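Local coordinates for protein endoglycosidase (Bacteroides thetaiotaomicron, PDB 6Q64) that probably hydrolyses O-glycosidic bonds as a family 18 glycoside hydrolase that takes part in breaking down complex N-glycans, at residues L130-L142 with G165-I177. The protein carries 1 engineered substitution. Residues are numbered along the deposited sequence; the frame is centred on the assembly and turned at random.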
# COMPACT_ATOMS: atom_id res chain seq x y z
N LEU A 130 2.32 4.01 -5.21
CA LEU A 130 2.61 4.92 -4.08
C LEU A 130 4.11 4.97 -3.84
O LEU A 130 4.72 3.91 -3.77
CB LEU A 130 1.95 4.36 -2.82
CG LEU A 130 0.44 4.25 -2.87
CD1 LEU A 130 -0.08 3.97 -1.48
CD2 LEU A 130 -0.19 5.52 -3.44
N LEU A 131 4.63 6.16 -3.58
CA LEU A 131 5.92 6.28 -2.88
C LEU A 131 5.73 5.76 -1.46
O LEU A 131 4.61 5.75 -1.00
CB LEU A 131 6.40 7.73 -2.90
CG LEU A 131 7.22 8.08 -4.13
CD1 LEU A 131 8.08 9.30 -3.87
CD2 LEU A 131 8.08 6.90 -4.57
N CYS A 132 6.81 5.35 -0.82
CA CYS A 132 6.81 4.61 0.45
C CYS A 132 8.20 4.62 1.06
O CYS A 132 9.15 4.47 0.31
CB CYS A 132 6.48 3.15 0.23
SG CYS A 132 6.53 2.25 1.80
N TRP A 133 8.28 4.76 2.38
CA TRP A 133 9.53 4.79 3.18
C TRP A 133 9.17 5.18 4.60
O TRP A 133 8.13 5.81 4.79
CB TRP A 133 10.58 5.72 2.58
CG TRP A 133 10.33 7.20 2.67
CD1 TRP A 133 10.33 7.96 3.81
CD2 TRP A 133 10.18 8.13 1.58
NE1 TRP A 133 10.15 9.28 3.51
CE2 TRP A 133 10.05 9.42 2.15
CE3 TRP A 133 10.11 8.02 0.19
CZ2 TRP A 133 9.86 10.57 1.37
CZ3 TRP A 133 9.92 9.15 -0.58
CH2 TRP A 133 9.81 10.41 0.00
N ILE A 134 10.02 4.77 5.55
CA ILE A 134 9.80 4.88 7.01
C ILE A 134 9.78 6.36 7.38
O ILE A 134 10.65 7.10 6.91
CB ILE A 134 10.85 4.12 7.84
CG1 ILE A 134 10.57 2.61 7.85
CG2 ILE A 134 10.94 4.68 9.25
CD1 ILE A 134 11.75 1.78 8.33
N ILE A 135 8.81 6.76 8.19
CA ILE A 135 8.82 8.13 8.77
C ILE A 135 9.11 8.01 10.27
O ILE A 135 8.39 7.23 11.01
CB ILE A 135 7.59 8.92 8.32
CG1 ILE A 135 7.84 9.27 6.85
CG2 ILE A 135 7.37 10.16 9.17
CD1 ILE A 135 6.68 9.86 6.13
N GLN A 136 10.25 8.63 10.59
CA GLN A 136 11.02 8.58 11.86
C GLN A 136 11.42 10.02 12.16
O GLN A 136 10.80 10.58 13.08
CB GLN A 136 12.24 7.65 11.72
CG GLN A 136 13.34 7.90 12.75
CD GLN A 136 14.09 6.64 13.12
OE1 GLN A 136 13.51 5.58 13.35
NE2 GLN A 136 15.41 6.75 13.21
N ASP A 137 12.34 10.60 11.38
CA ASP A 137 12.83 11.98 11.66
C ASP A 137 12.26 12.95 10.63
O ASP A 137 11.87 12.48 9.55
CB ASP A 137 14.36 12.01 11.77
CG ASP A 137 14.86 11.16 12.93
OD1 ASP A 137 14.45 11.43 14.08
OD2 ASP A 137 15.60 10.21 12.68
N LEU A 138 12.20 14.23 10.99
CA LEU A 138 11.62 15.32 10.15
C LEU A 138 12.22 15.22 8.75
O LEU A 138 11.47 14.95 7.80
CB LEU A 138 11.92 16.68 10.78
CG LEU A 138 11.72 17.89 9.88
CD1 LEU A 138 10.38 17.86 9.16
CD2 LEU A 138 11.85 19.19 10.67
N GLY A 139 13.52 15.43 8.62
CA GLY A 139 14.23 15.18 7.36
C GLY A 139 14.48 13.69 7.20
O GLY A 139 15.25 13.14 8.03
N ASP A 140 13.85 13.05 6.22
CA ASP A 140 14.06 11.61 5.99
C ASP A 140 13.92 11.34 4.49
O ASP A 140 12.80 11.48 3.99
CB ASP A 140 13.11 10.75 6.84
CG ASP A 140 13.76 10.10 8.06
OD1 ASP A 140 14.84 10.54 8.48
OD2 ASP A 140 13.16 9.16 8.61
N GLN A 141 15.04 11.05 3.82
CA GLN A 141 15.09 10.58 2.40
C GLN A 141 14.85 11.75 1.44
O GLN A 141 14.80 11.48 0.25
CB GLN A 141 14.03 9.52 2.08
CG GLN A 141 14.08 8.28 2.96
CD GLN A 141 15.24 7.39 2.59
OE1 GLN A 141 15.16 6.59 1.66
NE2 GLN A 141 16.34 7.54 3.31
N LEU A 142 14.66 12.98 1.92
CA LEU A 142 14.59 14.16 1.02
C LEU A 142 15.66 15.16 1.46
O LEU A 142 15.65 16.30 0.95
CB LEU A 142 13.20 14.80 1.04
CG LEU A 142 12.06 14.01 0.40
CD1 LEU A 142 10.79 14.85 0.39
CD2 LEU A 142 12.39 13.56 -1.02
N GLY A 165 8.62 23.69 8.75
CA GLY A 165 9.56 22.68 8.21
C GLY A 165 8.89 21.33 8.01
O GLY A 165 9.24 20.61 7.06
N VAL A 166 7.95 20.97 8.88
CA VAL A 166 7.09 19.78 8.67
C VAL A 166 6.18 20.12 7.49
O VAL A 166 6.16 19.33 6.53
CB VAL A 166 6.32 19.37 9.94
CG1 VAL A 166 5.46 18.15 9.73
CG2 VAL A 166 7.26 19.09 11.08
N LYS A 167 5.51 21.27 7.52
CA LYS A 167 4.69 21.77 6.38
C LYS A 167 5.52 21.74 5.08
O LYS A 167 4.95 21.37 4.01
CB LYS A 167 4.16 23.18 6.68
CG LYS A 167 2.71 23.26 7.16
CD LYS A 167 2.42 24.47 8.03
CE LYS A 167 1.02 25.05 7.85
NZ LYS A 167 1.08 26.52 7.97
N ALA A 168 6.80 22.10 5.17
CA ALA A 168 7.75 22.14 4.03
C ALA A 168 8.13 20.71 3.59
O ALA A 168 7.96 20.42 2.40
CB ALA A 168 8.96 22.94 4.43
N TYR A 169 8.60 19.86 4.52
CA TYR A 169 9.03 18.44 4.30
C TYR A 169 7.93 17.63 3.62
O TYR A 169 8.22 16.77 2.80
CB TYR A 169 9.33 17.73 5.62
CG TYR A 169 9.65 16.26 5.45
CD1 TYR A 169 10.67 15.85 4.60
CD2 TYR A 169 8.98 15.27 6.15
CE1 TYR A 169 10.99 14.52 4.43
CE2 TYR A 169 9.31 13.93 6.02
CZ TYR A 169 10.30 13.55 5.14
OH TYR A 169 10.66 12.24 4.96
N ALA A 170 6.69 17.86 4.02
CA ALA A 170 5.50 17.22 3.42
C ALA A 170 5.27 17.77 2.01
O ALA A 170 4.91 17.00 1.12
CB ALA A 170 4.30 17.47 4.29
N ASN A 171 5.42 19.08 1.82
CA ASN A 171 5.10 19.71 0.52
C ASN A 171 6.09 19.17 -0.52
O ASN A 171 5.73 19.18 -1.73
CB ASN A 171 5.10 21.24 0.60
CG ASN A 171 3.73 21.80 0.94
OD1 ASN A 171 2.71 21.35 0.40
ND2 ASN A 171 3.70 22.75 1.85
N ALA A 172 7.28 18.75 -0.06
CA ALA A 172 8.40 18.25 -0.89
C ALA A 172 8.08 16.82 -1.29
O ALA A 172 8.34 16.45 -2.44
CB ALA A 172 9.71 18.30 -0.14
N ILE A 173 7.52 16.06 -0.37
CA ILE A 173 7.03 14.70 -0.69
C ILE A 173 6.03 14.86 -1.85
O ILE A 173 6.28 14.24 -2.89
CB ILE A 173 6.44 14.04 0.56
CG1 ILE A 173 7.52 13.93 1.64
CG2 ILE A 173 5.81 12.71 0.19
CD1 ILE A 173 7.26 12.88 2.70
N CYS A 174 5.02 15.72 -1.71
CA CYS A 174 3.98 15.96 -2.75
C CYS A 174 4.65 16.42 -4.03
O CYS A 174 4.39 15.83 -5.08
CB CYS A 174 2.96 17.01 -2.36
SG CYS A 174 1.88 16.46 -1.00
N ASP A 175 5.49 17.44 -3.96
CA ASP A 175 6.33 17.83 -5.11
C ASP A 175 6.71 16.56 -5.84
O ASP A 175 6.29 16.39 -7.00
CB ASP A 175 7.65 18.49 -4.69
CG ASP A 175 7.48 19.95 -4.33
OD1 ASP A 175 6.35 20.48 -4.52
OD2 ASP A 175 8.49 20.53 -3.87
N SER A 176 7.44 15.69 -5.14
CA SER A 176 8.27 14.61 -5.73
C SER A 176 7.33 13.53 -6.28
O SER A 176 7.69 12.90 -7.28
CB SER A 176 9.32 14.14 -4.74
OG SER A 176 9.29 12.74 -4.59
N ILE A 177 6.13 13.41 -5.72
CA ILE A 177 5.03 12.54 -6.22
C ILE A 177 4.46 13.14 -7.51
O ILE A 177 4.19 12.35 -8.43
CB ILE A 177 3.93 12.36 -5.14
CG1 ILE A 177 4.33 11.27 -4.14
CG2 ILE A 177 2.56 12.09 -5.75
CD1 ILE A 177 3.57 11.35 -2.85
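Leu131 starts the contact, its CD1 touching Ser176 OG and Ile177 CG1 near the C-terminal end of 165-177. Two residues on, the indole of Trp133 reaches the middle of the helix: its six-membered ring touches Ile173, CZ2 to CD1 at 3.7 Å, and NE1 gives a weak hydrogen bond (3.3 Å) to Tyr169 OH, which sits at the indole edge. Beyond the strand the loop covers one face and the hydroxyl end of Tyr169. Leu138 points its carbonyl O at that face of the Tyr169 ring, 3.0 Å from CE2, while its CD1 rests on Gly165 O and Tyr169 CB; Ile173 CD1 backs the opposite face, toward the rim. With CG anti to the backbone N (chi1 175°), Tyr169 extends into this loop, and its hydroxyl donates a hydrogen bond to Asp140 O, modelled at a short 2.5 Å, which lies in the ring plane. A phenylalanine at Tyr169 would probably leave both Asp140 O and Trp133 NE1 without this partner and the loop less firmly tied. Leu142, farther along the loop, sets CD1 against Ala172 CB and Ile173 CG1. The segments form part of a beta-alpha unit of the TIM barrel, the axes of helix 165-177 and strand 130-135 lying at 136°; Phe185 of the adjacent parallel strand 184-189 meets Trp133 edge-to-face, Trp153 of helix 149-155 packs likewise on Tyr169, and helix 211-224 flanks Val166 through Phe216.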